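Local structure of carbohydrate binding protein, putative, cpb33A (Cellvibrio japonicus, 5FJQ) at residues 159-163 and 164-168. The protein is a copper-dependent lytic polysaccharide monooxygenase that probably binds and oxidatively cleaves chitin, helping the bacterium use that polymer efficiently. Sequence-based numbering, arbitrary orientation.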
loop_
_atom_site.group_PDB
_atom_site.type_symbol
_atom_site.label_atom_id
_atom_site.label_comp_id
_atom_site.label_asym_id
_atom_site.label_seq_id
_atom_site.Cartn_x
_atom_site.Cartn_y
_atom_site.Cartn_z
ATOM N N TRP A 159 2.776 4.482 6.328
ATOM C CA TRP A 159 2.416 5.452 7.354
ATOM C C TRP A 159 3.123 5.116 8.635
ATOM O O TRP A 159 2.818 4.056 9.254
ATOM C CB TRP A 159 0.877 5.452 7.551
ATOM C CG TRP A 159 0.423 6.391 8.616
ATOM C CD1 TRP A 159 1.154 7.392 9.206
ATOM C CD2 TRP A 159 -0.893 6.447 9.215
ATOM N NE1 TRP A 159 0.371 8.059 10.164
ATOM C CE2 TRP A 159 -0.865 7.472 10.205
ATOM C CE3 TRP A 159 -2.042 5.663 9.088
ATOM C CZ2 TRP A 159 -1.979 7.799 10.995
ATOM C CZ3 TRP A 159 -3.192 6.007 9.869
ATOM C CH2 TRP A 159 -3.126 7.046 10.831
ATOM N N GLN A 160 4.045 5.999 9.042
ATOM C CA GLN A 160 4.796 5.823 10.287
ATOM C C GLN A 160 4.153 6.769 11.355
ATOM O O GLN A 160 4.189 8.003 11.225
ATOM C CB GLN A 160 6.350 6.043 10.103
ATOM C CG GLN A 160 7.186 5.980 11.395
ATOM C CD GLN A 160 7.273 4.612 12.000
ATOM O OE1 GLN A 160 7.958 3.692 11.464
ATOM N NE2 GLN A 160 6.657 4.465 13.165
ATOM N N ARG A 161 3.505 6.125 12.337
ATOM C CA ARG A 161 2.918 6.747 13.530
ATOM C C ARG A 161 4.090 7.297 14.374
ATOM O O ARG A 161 5.160 6.657 14.474
ATOM C CB ARG A 161 2.088 5.704 14.300
ATOM C CG ARG A 161 1.465 6.194 15.610
ATOM C CD ARG A 161 0.453 5.184 16.109
ATOM N NE ARG A 161 -0.296 5.679 17.271
ATOM C CZ ARG A 161 -0.985 4.881 18.092
ATOM N NH1 ARG A 161 -1.016 3.580 17.834
ATOM N NH2 ARG A 161 -1.633 5.360 19.153
ATOM N N ASP A 162 3.925 8.488 14.950
ATOM C CA ASP A 162 5.050 9.148 15.627
ATOM C C ASP A 162 5.338 8.544 16.993
ATOM O O ASP A 162 4.586 8.792 17.932
ATOM C CB ASP A 162 4.754 10.628 15.788
ATOM C CG ASP A 162 5.968 11.392 16.199
ATOM O OD1 ASP A 162 6.743 10.902 17.014
ATOM O OD2 ASP A 162 6.156 12.477 15.663
ATOM N N TRP A 163 6.430 7.762 17.118
ATOM C CA TRP A 163 6.596 7.006 18.351
ATOM C C TRP A 163 7.105 7.905 19.497
ATOM O O TRP A 163 7.061 7.505 20.668
ATOM C CB TRP A 163 7.530 5.808 18.167
ATOM C CG TRP A 163 8.880 6.241 17.847
ATOM C CD1 TRP A 163 9.871 6.597 18.728
ATOM C CD2 TRP A 163 9.410 6.448 16.530
ATOM N NE1 TRP A 163 11.007 7.003 18.036
ATOM C CE2 TRP A 163 10.755 6.918 16.686
ATOM C CE3 TRP A 163 8.884 6.283 15.225
ATOM C CZ2 TRP A 163 11.580 7.196 15.587
ATOM C CZ3 TRP A 163 9.692 6.563 14.140
ATOM C CH2 TRP A 163 11.039 7.010 14.320
ATOM N N ASP A 164 7.623 9.080 19.173
ATOM C CA ASP A 164 8.048 10.022 20.227
ATOM C C ASP A 164 6.865 10.735 20.806
ATOM O O ASP A 164 6.907 11.171 21.962
ATOM C CB ASP A 164 8.988 11.065 19.674
ATOM C CG ASP A 164 10.367 10.515 19.442
ATOM O OD1 ASP A 164 10.892 9.845 20.370
ATOM O OD2 ASP A 164 10.879 10.725 18.325
ATOM N N ARG A 165 5.799 10.845 20.026
ATOM C CA ARG A 165 4.718 11.708 20.438
ATOM C C ARG A 165 3.503 10.894 20.804
ATOM O O ARG A 165 2.471 11.453 21.179
ATOM C CB ARG A 165 4.409 12.755 19.323
ATOM C CG ARG A 165 5.520 13.796 19.105
ATOM C CD ARG A 165 5.097 15.015 18.320
ATOM N NE ARG A 165 5.098 14.768 16.869
ATOM C CZ ARG A 165 4.045 14.918 16.046
ATOM N NH1 ARG A 165 2.878 15.333 16.546
ATOM N NH2 ARG A 165 4.169 14.644 14.733
ATOM N N ASP A 166 3.583 9.580 20.634
ATOM C CA ASP A 166 2.357 8.806 20.507
ATOM C C ASP A 166 2.570 7.325 20.692
ATOM O O ASP A 166 2.418 6.860 21.812
ATOM C CB ASP A 166 1.615 9.162 19.173
ATOM C CG ASP A 166 0.260 8.502 19.046
ATOM O OD1 ASP A 166 -0.148 7.676 19.918
ATOM O OD2 ASP A 166 -0.413 8.795 18.032
ATOM N N ALA A 167 2.875 6.579 19.621
ATOM C CA ALA A 167 3.157 5.146 19.685
ATOM C C ALA A 167 3.843 4.721 18.384
ATOM O O ALA A 167 3.700 5.399 17.333
ATOM C CB ALA A 167 1.890 4.320 19.897
ATOM N N ALA A 168 4.598 3.626 18.480
ATOM C CA ALA A 168 5.337 3.045 17.363
ATOM C C ALA A 168 4.384 2.111 16.631
ATOM O O ALA A 168 3.816 1.211 17.207
ATOM C CB ALA A 168 6.554 2.280 17.864
HETATM O O HOH W 1 -3.121 8.237 18.397
#
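Two salt bridges, R161 to D166 and D162 to R165, hold a local turn at the protein surface, in the loop where the chain leaves strand 152-161 and doubles back into the antiparallel strand 169-178. D162 organises the bend. Its carboxylate OD1 accepts the backbone N of D164 at 3.0 Å, nearly along the C-O axis, while its carbonyl O takes the N of R165 at 3.2 Å. The other carboxylate oxygen of D162, OD2, forms a salt bridge to NE of R165 at 2.8 Å, weak as a hydrogen bond because it is bent to 121°; R165 also reaches D135. D162 OD1 and D164 OD2 lie close as like charges, but D164 has its own salt bridge to K103. On the copper side, R161 runs out extended from a CG anti to its backbone N (chi1 177°), bringing its guanidinium across D166. NH2 of R161 meets OD1 of D166 on its syn side, 2.9 Å away but tilted out of the carboxylate plane; NE of R161 makes a longer, weak bond to OD2 of D166, and the two planes stand 81° apart. The CB of A167 sits over the centre of the guanidinium face, 3.4 Å from CZ of R161. A water donates to OD2 of D166 and is held only weakly by NH2 of R161. E169 pairs with NH1 of R161, and D166 and E169 together probably limit the rotation of the guanidinium. CB of W163 touches CB of A168 at 3.7 Å. The bend is an Asx turn at D162 overlaid on a type I beta turn of 162-165, within the loop that links two antiparallel strands of the immunoglobulin-like LPMO core; its R161 side chain packs against copper ligand H100, beside the H1/H100 histidine-brace site.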